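Local coordinates for Lmo0181 protein (Listeria monocytogenes serovar 1/2a, PDB 5F7V) that binds the cyclic glucan cycloalternan as the lipid-linked substrate-binding component of an ABC system, probably delivering it for import, at residues M179-K184 against Q268-N273; W319-T324 against A344-L349. All blocks are in the same frame, centred on the assembly; numbering follows the deposited sequence. Where two conformers were deposited one is given.

Both contacts lie in the core rather than at the surface: all three touching residues of contact 1 are buried, while in contact 2 Leu-321 and Val-345 are buried and Phe-346 is partly exposed. Their centres lie about 16 Å apart. Contact 1 is ionic: helix 179-187 and the loop after strand 265-268 meet through charged side chains beside a bound glucose unit. Contact 2 is apolar: short strand 321-322 packs on helix 343-347, and its link to sugar comes from a residue next to the packed leucine. The long strand 119-135 serves both, touching Lys-184 and Glu-270 in one and Leu-321 in the other. The two also meet directly, Val-269 CG2 lying 3.7 Å from Ser-348 OG.

Contact 1 (M179-K184 against Q268-N273); sequences MNEFYK and QVEAGN. With GLC (alpha-D-glucopyranose), chain B.
Lys-184 and Glu-270 join helix 179-187 to the loop that follows strand 265-268, in a contact that buries just 87 Å² and rests on charge. The lysine side chain can be followed outward. Its CB already points toward the loop, and the side chain also touches Val-130 and His-279. At CD it comes within 3.4 Å of Glu-270 OE1, and the bend at chi3 (64°) turns CE, and with it NZ, to where both carboxylates can be reached. CE keeps 3.3 Å from the same Glu-270 OE1. At the tip, NZ donates to Glu-270 OE1 at 2.7 Å, using the syn lone pair of that oxygen, the lysine chain meeting the glutamate nearly perpendicularly. NZ also bonds Glu-181 OE2, one helical turn back, at 2.8 Å, and here it sits 56° out of the carboxylate plane.

One ammonium thus grips two acids. Their facing oxygens, Glu-181 OE2 and Glu-270 OE2, are 4.0 Å apart, with the carboxylate planes turned 63° from each other; the shared lysine charge would be expected to ease this crowding of like charges. Glu-270 OE2 is hydrogen-bonded as well, to ND1 of His-249, which further fixes that carboxylate.

The network ends in the sugar. Glu-181 OE1 accepts a hydrogen bond from O6 of the glucose of chain B at 2.6 Å, while its other oxygen is occupied by Lys-184. Nearby, Asn-180 ND2 donates to the ring oxygen O5 of that glucose at 3.0 Å, and Trp-361 NE1 bonds Asn-180 OD1. First-shell acid, second-shell lysine and third-layer glutamate together make a buried salt-bridge network behind the glycan pocket of a solute-binding protein.

Contact 2 (W319-T324 against A344-L349); sequences WELPAT and AVFESL. With GLC (alpha-D-glucopyranose), chain C.
Leu-321 and Phe-346 make the closest apolar contact between the 319-324 segment and helix 343-347. Leu-321 CD1 lies 3.8 Å from Phe-346 CE1, approaching the ring obliquely, and the second methyl, Leu-321 CD2, is 4.0 Å from Phe-346 CZ, so both branches of the leucine fork bear on the same end of the ring. CD1 also reaches Val-345, whose CG1 is 4.1 Å away; the leucine and valine side chains run antiparallel past one another. Although the CB of Phe-346 does not point at the strand, chi1 of -60° sets CG beside the backbone N and the far end of the ring comes nearer. Tyr-333 of helix 327-335 touches both Leu-321 and Phe-346 and so extends this apolar cluster.

Within the two-lobed fold of a solute-binding protein, the contact sets helix 343-347 against a short segment, about 321-322, that is weakly bonded in antiparallel fashion to strand 119-135, with Leu-321 backbone-bonded to Phe-127. The nearest CA atoms across the contact, those of Leu-321 and Val-345, are 9.9 Å apart, a gap bridged by side chains alone.

No hydrogen bond crosses between the segments; the polar bonds are made within or beyond each. In the 344-349 segment, Ala-344 O accepts two: the backbone bond from Ser-348 N at 3.0 Å and one from Ser-348 OG at 2.8 Å, which arrive from opposite faces of the carbonyl plane. Next to Leu-321, the extended chain of Glu-320 carries OE2 to O2 of the glucose of chain C, a short bond of 2.6 Å in which the sugar hydroxyl is the donor. Ser-126 OG bonds the other oxygen, OE1, and thereby restrains the rotation of the sugar-binding carboxylate.

Contact 1 (M179-K184 against Q268-N273)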
ATOM      1  N   MET A 179      -1.595   0.523  12.130  1.00  3.81           N
ATOM      2  CA  MET A 179      -0.635   1.617  12.037  1.00  4.06           C
ATOM      3  C   MET A 179      -0.592   2.189  10.634  1.00  3.79           C
ATOM      4  O   MET A 179      -0.513   3.407  10.465  1.00  3.67           O
ATOM      5  CB  MET A 179       0.754   1.137  12.505  1.00  4.68           C
ATOM      6  CG  MET A 179       1.806   2.215  12.339  1.00  5.26           C
ATOM      7  SD  MET A 179       1.558   3.648  13.434  1.00  6.91           S
ATOM      8  CE  MET A 179       2.807   3.281  14.642  1.00  7.41           C
ATOM      9  N   ASN A 180      -0.611   1.332   9.613  1.00  3.66           N
ATOM     10  CA  ASN A 180      -0.503   1.847   8.238  1.00  3.64           C
ATOM     11  C   ASN A 180      -1.692   2.698   7.878  1.00  3.42           C
ATOM     12  O   ASN A 180      -1.537   3.749   7.248  1.00  3.49           O
ATOM     13  CB  ASN A 180      -0.368   0.717   7.221  1.00  3.77           C
ATOM     14  CG  ASN A 180       0.931   0.753   6.463  1.00  3.92           C
ATOM     15  OD1 ASN A 180       1.999   1.053   7.025  1.00  4.28           O
ATOM     16  ND2 ASN A 180       0.851   0.456   5.174  1.00  3.95           N
ATOM     17  N   GLU A 181      -2.879   2.300   8.330  1.00  3.33           N
ATOM     18  CA  GLU A 181      -4.054   3.126   8.032  1.00  3.24           C
ATOM     19  C   GLU A 181      -4.036   4.396   8.874  1.00  3.23           C
ATOM     20  O   GLU A 181      -4.474   5.468   8.461  1.00  3.18           O
ATOM     21  CB  GLU A 181      -5.323   2.331   8.291  1.00  3.24           C
ATOM     22  CG  GLU A 181      -6.559   2.964   7.666  1.00  3.22           C
ATOM     23  CD  GLU A 181      -6.638   2.816   6.156  1.00  3.26           C
ATOM     24  OE1 GLU A 181      -5.811   2.092   5.512  1.00  3.37           O
ATOM     25  OE2 GLU A 181      -7.594   3.418   5.597  1.00  3.42           O
ATOM     26  N   PHE A 182      -3.548   4.243  10.103  1.00  3.29           N
ATOM     27  CA  PHE A 182      -3.682   5.338  11.077  1.00  3.32           C
ATOM     28  C   PHE A 182      -2.812   6.523  10.785  1.00  3.34           C
ATOM     29  O   PHE A 182      -3.233   7.623  11.115  1.00  3.35           O
ATOM     30  CB  PHE A 182      -3.364   4.808  12.459  1.00  3.43           C
ATOM     31  CG  PHE A 182      -3.749   5.785  13.537  1.00  3.48           C
ATOM     32  CD1 PHE A 182      -5.084   6.147  13.692  1.00  3.45           C
ATOM     33  CD2 PHE A 182      -2.818   6.368  14.361  1.00  3.59           C
ATOM     34  CE1 PHE A 182      -5.487   7.050  14.648  1.00  3.53           C
ATOM     35  CE2 PHE A 182      -3.212   7.278  15.321  1.00  3.68           C
ATOM     36  CZ  PHE A 182      -4.541   7.624  15.444  1.00  3.65           C
ATOM     37  N   TYR A 183      -1.640   6.366  10.175  1.00  3.37           N
ATOM     38  CA  TYR A 183      -0.887   7.615   9.946  1.00  3.41           C
ATOM     39  C   TYR A 183      -1.673   8.502   8.983  1.00  3.36           C
ATOM     40  O   TYR A 183      -1.597   9.723   9.047  1.00  3.55           O
ATOM     41  CB  TYR A 183       0.561   7.414   9.512  1.00  3.49           C
ATOM     42  CG  TYR A 183       0.839   6.798   8.160  1.00  3.47           C
ATOM     43  CD1 TYR A 183       0.841   7.560   7.015  1.00  3.46           C
ATOM     44  CD2 TYR A 183       1.125   5.451   8.015  1.00  3.49           C
ATOM     45  CE1 TYR A 183       1.156   7.023   5.781  1.00  3.48           C
ATOM     46  CE2 TYR A 183       1.442   4.891   6.801  1.00  3.51           C
ATOM     47  CZ  TYR A 183       1.431   5.687   5.693  1.00  3.50           C
ATOM     48  OH  TYR A 183       1.774   5.137   4.485  1.00  3.57           O
ATOM     49  N   LYS A 184      -2.414   7.896   8.054  1.00  3.28           N
ATOM     50  CA  LYS A 184      -3.320   8.651   7.175  1.00  3.25           C
ATOM     51  C   LYS A 184      -4.527   9.221   7.909  1.00  3.23           C
ATOM     52  O   LYS A 184      -4.841  10.390   7.761  1.00  3.28           O
ATOM     53  CB  LYS A 184      -3.746   7.740   6.049  1.00  3.20           C
ATOM     54  CG  LYS A 184      -4.796   8.343   5.144  1.00  3.19           C
ATOM     55  CD  LYS A 184      -5.378   7.378   4.130  1.00  3.17           C
ATOM     56  CE  LYS A 184      -6.145   6.214   4.754  1.00  3.12           C
ATOM     57  NZ  LYS A 184      -6.513   5.218   3.713  1.00  3.13           N
ATOM     58  N   GLN A 268     -14.178   6.522  -4.946  1.00  3.85           N
ATOM     59  CA  GLN A 268     -14.132   7.936  -4.586  1.00  3.84           C
ATOM     60  C   GLN A 268     -12.912   8.256  -3.741  1.00  3.72           C
ATOM     61  O   GLN A 268     -12.378   7.407  -3.065  1.00  3.61           O
ATOM     62  CB  GLN A 268     -15.425   8.334  -3.836  1.00  3.81           C
ATOM     63  CG  GLN A 268     -15.624   9.826  -3.596  1.00  3.87           C
ATOM     64  CD  GLN A 268     -15.538  10.606  -4.875  1.00  4.10           C
ATOM     65  OE1 GLN A 268     -14.482  11.087  -5.250  1.00  4.23           O
ATOM     66  NE2 GLN A 268     -16.681  10.740  -5.560  1.00  4.34           N
ATOM     67  N   VAL A 269     -12.471   9.507  -3.831  1.00  3.78           N
ATOM     68  CA  VAL A 269     -11.461  10.022  -2.891  1.00  3.69           C
ATOM     69  C   VAL A 269     -11.925   9.860  -1.472  1.00  3.55           C
ATOM     70  O   VAL A 269     -13.080  10.154  -1.174  1.00  3.73           O
ATOM     71  CB  VAL A 269     -11.184  11.509  -3.172  1.00  3.82           C
ATOM     72  CG1 VAL A 269     -10.088  12.042  -2.236  1.00  3.76           C
ATOM     73  CG2 VAL A 269     -10.804  11.765  -4.620  1.00  4.01           C
ATOM     74  N   GLU A 270     -11.060   9.353  -0.594  1.00  3.48           N
ATOM     75  CA  GLU A 270     -11.471   9.167   0.805  1.00  3.47           C
ATOM     76  C   GLU A 270     -11.792  10.483   1.517  1.00  3.53           C
ATOM     77  O   GLU A 270     -11.106  11.500   1.300  1.00  3.67           O
ATOM     78  CB  GLU A 270     -10.389   8.441   1.563  1.00  3.53           C
ATOM     79  CG  GLU A 270     -10.122   7.032   1.062  1.00  3.64           C
ATOM     80  CD  GLU A 270      -9.174   6.374   2.051  1.00  3.73           C
ATOM     81  OE1 GLU A 270      -7.969   6.639   1.979  1.00  3.95           O
ATOM     82  OE2 GLU A 270      -9.603   5.568   2.905  1.00  4.07           O
ATOM     83  N   ALA A 271     -12.775  10.412   2.394  1.00  3.53           N
ATOM     84  CA  ALA A 271     -13.139  11.571   3.225  1.00  3.64           C
ATOM     85  C   ALA A 271     -12.140  11.837   4.343  1.00  3.60           C
ATOM     86  O   ALA A 271     -11.640  10.914   4.958  1.00  3.88           O
ATOM     87  CB  ALA A 271     -14.519  11.338   3.817  1.00  3.69           C
ATOM     88  N   GLY A 272     -11.875  13.096   4.644  1.00  3.63           N
ATOM     89  CA  GLY A 272     -11.115  13.493   5.823  1.00  3.58           C
ATOM     90  C   GLY A 272     -11.995  14.193   6.818  1.00  3.68           C
ATOM     91  O   GLY A 272     -13.210  14.142   6.754  1.00  3.58           O
ATOM     92  N   ASN A 273     -11.342  14.868   7.743  1.00  3.70           N
ATOM     93  CA  ASN A 273     -12.044  15.625   8.781  1.00  3.86           C
ATOM     94  C   ASN A 273     -11.588  17.057   8.761  1.00  4.05           C
ATOM     95  O   ASN A 273     -12.236  17.862   8.073  1.00  4.25           O
ATOM     96  CB  ASN A 273     -11.969  14.970  10.154  1.00  3.89           C
ATOM     97  CG  ASN A 273     -13.086  15.460  11.061  1.00  4.11           C
ATOM     98  OD1 ASN A 273     -14.217  15.680  10.607  1.00  4.45           O
ATOM     99  ND2 ASN A 273     -12.805  15.646  12.317  1.00  4.23           N
TER
HETATM  100  C1  GLC B   1      -1.163  -2.212   3.772  1.00  2.49           C
HETATM  101  C2  GLC B   1      -2.226  -3.293   3.906  1.00  2.58           C
HETATM  102  C3  GLC B   1      -3.420  -2.930   3.023  1.00  2.64           C
HETATM  103  C4  GLC B   1      -3.933  -1.556   3.412  1.00  2.58           C
HETATM  104  C5  GLC B   1      -2.803  -0.516   3.463  1.00  2.54           C
HETATM  105  C6  GLC B   1      -3.209   0.817   4.096  1.00  2.64           C
HETATM  106  O2  GLC B   1      -1.695  -4.583   3.555  1.00  2.78           O
HETATM  107  O3  GLC B   1      -4.417  -3.934   3.255  1.00  2.88           O
HETATM  108  O4  GLC B   1      -4.888  -1.085   2.446  1.00  2.70           O
HETATM  109  O5  GLC B   1      -1.668  -0.954   4.210  1.00  2.49           O
HETATM  110  O6  GLC B   1      -3.652   0.574   5.427  1.00  2.67           O

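Contact 2 (W319-T324 against A344-L349)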
ATOM      1  N   TRP A 319      -2.594  -3.157 -12.666  1.00  7.74           N
ATOM      2  CA  TRP A 319      -1.707  -3.606 -11.586  1.00  7.33           C
ATOM      3  C   TRP A 319      -0.984  -2.425 -10.975  1.00  6.61           C
ATOM      4  O   TRP A 319       0.155  -2.132 -11.285  1.00  6.18           O
ATOM      5  CB  TRP A 319      -0.790  -4.708 -12.096  1.00  7.51           C
ATOM      6  CG  TRP A 319       0.158  -5.208 -11.055  1.00  7.47           C
ATOM      7  CD1 TRP A 319       0.037  -5.117  -9.696  1.00  7.68           C
ATOM      8  CD2 TRP A 319       1.405  -5.853 -11.313  1.00  7.36           C
ATOM      9  NE1 TRP A 319       1.131  -5.690  -9.114  1.00  7.50           N
ATOM     10  CE2 TRP A 319       1.997  -6.142 -10.075  1.00  7.30           C
ATOM     11  CE3 TRP A 319       2.082  -6.219 -12.482  1.00  7.60           C
ATOM     12  CZ2 TRP A 319       3.252  -6.758  -9.985  1.00  7.21           C
ATOM     13  CZ3 TRP A 319       3.314  -6.849 -12.367  1.00  7.64           C
ATOM     14  CH2 TRP A 319       3.883  -7.110 -11.131  1.00  7.31           C
ATOM     15  N   GLU A 320      -1.696  -1.713 -10.111  1.00  6.54           N
ATOM     16  CA  GLU A 320      -1.210  -0.443  -9.538  1.00  6.31           C
ATOM     17  C   GLU A 320      -0.936   0.507 -10.702  1.00  6.38           C
ATOM     18  O   GLU A 320      -1.644   0.443 -11.702  1.00  7.44           O
ATOM     19  CB  GLU A 320      -0.038  -0.633  -8.592  1.00  5.84           C
ATOM     20  CG  GLU A 320      -0.409  -1.577  -7.442  1.00  6.06           C
ATOM     21  CD  GLU A 320       0.593  -1.635  -6.322  1.00  5.91           C
ATOM     22  OE1 GLU A 320       1.696  -1.000  -6.425  1.00  5.48           O
ATOM     23  OE2 GLU A 320       0.261  -2.358  -5.356  1.00  6.31           O
ATOM     24  N   LEU A 321       0.035   1.404 -10.599  1.00  6.04           N
ATOM     25  CA  LEU A 321       0.421   2.336 -11.655  1.00  6.19           C
ATOM     26  C   LEU A 321       1.893   2.163 -11.916  1.00  5.90           C
ATOM     27  O   LEU A 321       2.664   1.971 -10.997  1.00  5.54           O
ATOM     28  CB  LEU A 321       0.087   3.781 -11.233  1.00  6.54           C
ATOM     29  CG  LEU A 321      -1.402   4.127 -11.100  1.00  7.04           C
ATOM     30  CD1 LEU A 321      -1.541   5.493 -10.448  1.00  7.41           C
ATOM     31  CD2 LEU A 321      -2.100   4.083 -12.434  1.00  7.52           C
ATOM     32  N   PRO A 322       2.301   2.249 -13.182  1.00  6.05           N
ATOM     33  CA  PRO A 322       3.719   2.241 -13.529  1.00  6.07           C
ATOM     34  C   PRO A 322       4.402   3.516 -13.074  1.00  6.53           C
ATOM     35  O   PRO A 322       3.777   4.532 -12.831  1.00  6.79           O
ATOM     36  CB  PRO A 322       3.695   2.112 -15.041  1.00  6.43           C
ATOM     37  CG  PRO A 322       2.459   2.872 -15.414  1.00  6.81           C
ATOM     38  CD  PRO A 322       1.455   2.593 -14.341  1.00  6.55           C
ATOM     39  N   ALA A 323       5.707   3.418 -12.917  1.00  6.85           N
ATOM     40  CA  ALA A 323       6.478   4.593 -12.582  1.00  7.67           C
ATOM     41  C   ALA A 323       6.492   5.683 -13.639  1.00  8.93           C
ATOM     42  O   ALA A 323       6.598   6.855 -13.312  1.00  9.35           O
ATOM     43  CB  ALA A 323       7.877   4.194 -12.239  1.00  7.58           C
ATOM     44  N   THR A 324       6.415   5.298 -14.908  0.70  9.55           N
ATOM     45  CA  THR A 324       6.412   6.286 -15.991  0.70 11.01           C
ATOM     46  C   THR A 324       5.144   7.147 -15.917  0.70 12.04           C
ATOM     47  O   THR A 324       4.070   6.592 -15.684  0.70 12.25           O
ATOM     48  CB  THR A 324       6.577   5.587 -17.353  0.70 11.42           C
ATOM     49  OG1 THR A 324       7.852   4.925 -17.388  0.70 11.48           O
ATOM     50  CG2 THR A 324       6.504   6.629 -18.481  0.70 12.42           C
ATOM     51  N   ALA A 344     -10.537   9.581  -9.657  1.00  6.80           N
ATOM     52  CA  ALA A 344     -10.348   9.663  -8.209  1.00  6.28           C
ATOM     53  C   ALA A 344      -8.963   9.207  -7.789  1.00  5.88           C
ATOM     54  O   ALA A 344      -8.424   9.707  -6.801  1.00  5.76           O
ATOM     55  CB  ALA A 344     -11.380   8.830  -7.457  1.00  6.01           C
ATOM     56  N   VAL A 345      -8.358   8.258  -8.505  1.00  5.71           N
ATOM     57  CA  VAL A 345      -7.029   7.770  -8.164  1.00  5.59           C
ATOM     58  C   VAL A 345      -6.021   8.912  -8.285  1.00  5.98           C
ATOM     59  O   VAL A 345      -5.164   9.087  -7.420  1.00  5.99           O
ATOM     60  CB  VAL A 345      -6.667   6.583  -9.094  1.00  5.55           C
ATOM     61  CG1 VAL A 345      -5.235   6.137  -8.850  1.00  5.65           C
ATOM     62  CG2 VAL A 345      -7.629   5.399  -8.962  1.00  5.33           C
ATOM     63  N   PHE A 346      -6.113   9.663  -9.376  1.00  6.48           N
ATOM     64  CA  PHE A 346      -5.177  10.765  -9.599  1.00  7.17           C
ATOM     65  C   PHE A 346      -5.542  11.983  -8.769  1.00  7.42           C
ATOM     66  O   PHE A 346      -4.641  12.657  -8.271  1.00  7.91           O
ATOM     67  CB  PHE A 346      -5.096  11.058 -11.107  1.00  7.80           C
ATOM     68  CG  PHE A 346      -4.631   9.863 -11.854  1.00  7.80           C
ATOM     69  CD1 PHE A 346      -3.295   9.545 -11.901  1.00  8.19           C
ATOM     70  CD2 PHE A 346      -5.560   9.018 -12.428  1.00  7.61           C
ATOM     71  CE1 PHE A 346      -2.895   8.380 -12.563  1.00  8.18           C
ATOM     72  CE2 PHE A 346      -5.175   7.854 -13.069  1.00  7.62           C
ATOM     73  CZ  PHE A 346      -3.837   7.560 -13.146  1.00  7.85           C
ATOM     74  N   GLU A 347      -6.832  12.264  -8.597  1.00  7.36           N
ATOM     75  CA  GLU A 347      -7.225  13.400  -7.734  1.00  7.72           C
ATOM     76  C   GLU A 347      -6.675  13.204  -6.324  1.00  7.10           C
ATOM     77  O   GLU A 347      -6.262  14.176  -5.676  1.00  7.42           O
ATOM     78  CB  GLU A 347      -8.742  13.484  -7.659  1.00  8.03           C
ATOM     79  CG  GLU A 347      -9.378  13.974  -8.938  1.00  9.11           C
ATOM     80  CD  GLU A 347     -10.860  13.636  -9.044  1.00  9.64           C
ATOM     81  OE1 GLU A 347     -11.423  12.977  -8.142  1.00  9.97           O
ATOM     82  OE2 GLU A 347     -11.440  14.077 -10.062  1.00 11.83           O
ATOM     83  N   SER A 348      -6.623  11.958  -5.848  1.00  6.31           N
ATOM     84  CA  SER A 348      -6.157  11.666  -4.493  1.00  6.03           C
ATOM     85  C   SER A 348      -4.707  12.073  -4.282  1.00  6.41           C
ATOM     86  O   SER A 348      -4.347  12.378  -3.148  1.00  6.41           O
ATOM     87  CB  SER A 348      -6.355  10.185  -4.191  1.00  5.55           C
ATOM     88  OG  SER A 348      -7.706   9.768  -4.144  1.00  5.31           O
ATOM     89  N   LEU A 349      -3.881  12.127  -5.325  1.00  6.81           N
ATOM     90  CA  LEU A 349      -2.467  12.441  -5.164  1.00  7.33           C
ATOM     91  C   LEU A 349      -2.217  13.831  -4.636  1.00  7.89           C
ATOM     92  O   LEU A 349      -1.194  14.055  -4.006  1.00  8.26           O
ATOM     93  CB  LEU A 349      -1.743  12.223  -6.474  1.00  7.76           C
ATOM     94  CG  LEU A 349      -1.748  10.793  -7.015  1.00  7.34           C
ATOM     95  CD1 LEU A 349      -1.228  10.771  -8.432  1.00  7.82           C
ATOM     96  CD2 LEU A 349      -0.931   9.882  -6.115  1.00  7.22           C
TER
HETATM   97  C1  GLC C   4       0.190  -2.667  -1.373  1.00  2.56           C
HETATM   98  C2  GLC C   4       1.325  -1.935  -2.053  1.00  2.43           C
HETATM   99  C3  GLC C   4       2.505  -1.802  -1.107  1.00  2.38           C
HETATM  100  C4  GLC C   4       2.062  -1.207   0.224  1.00  2.28           C
HETATM  101  C5  GLC C   4       0.935  -2.039   0.822  1.00  2.35           C
HETATM  102  C6  GLC C   4       0.359  -1.430   2.094  1.00  2.35           C
HETATM  103  O2  GLC C   4       1.688  -2.652  -3.239  1.00  2.46           O
HETATM  104  O3  GLC C   4       3.451  -0.932  -1.721  1.00  2.35           O
HETATM  105  O4  GLC C   4       3.172  -1.281   1.123  1.00  2.40           O
HETATM  106  O5  GLC C   4      -0.158  -2.087  -0.122  1.00  2.36           O
HETATM  107  O6  GLC C   4      -0.796  -2.248   2.390  1.00  2.41           O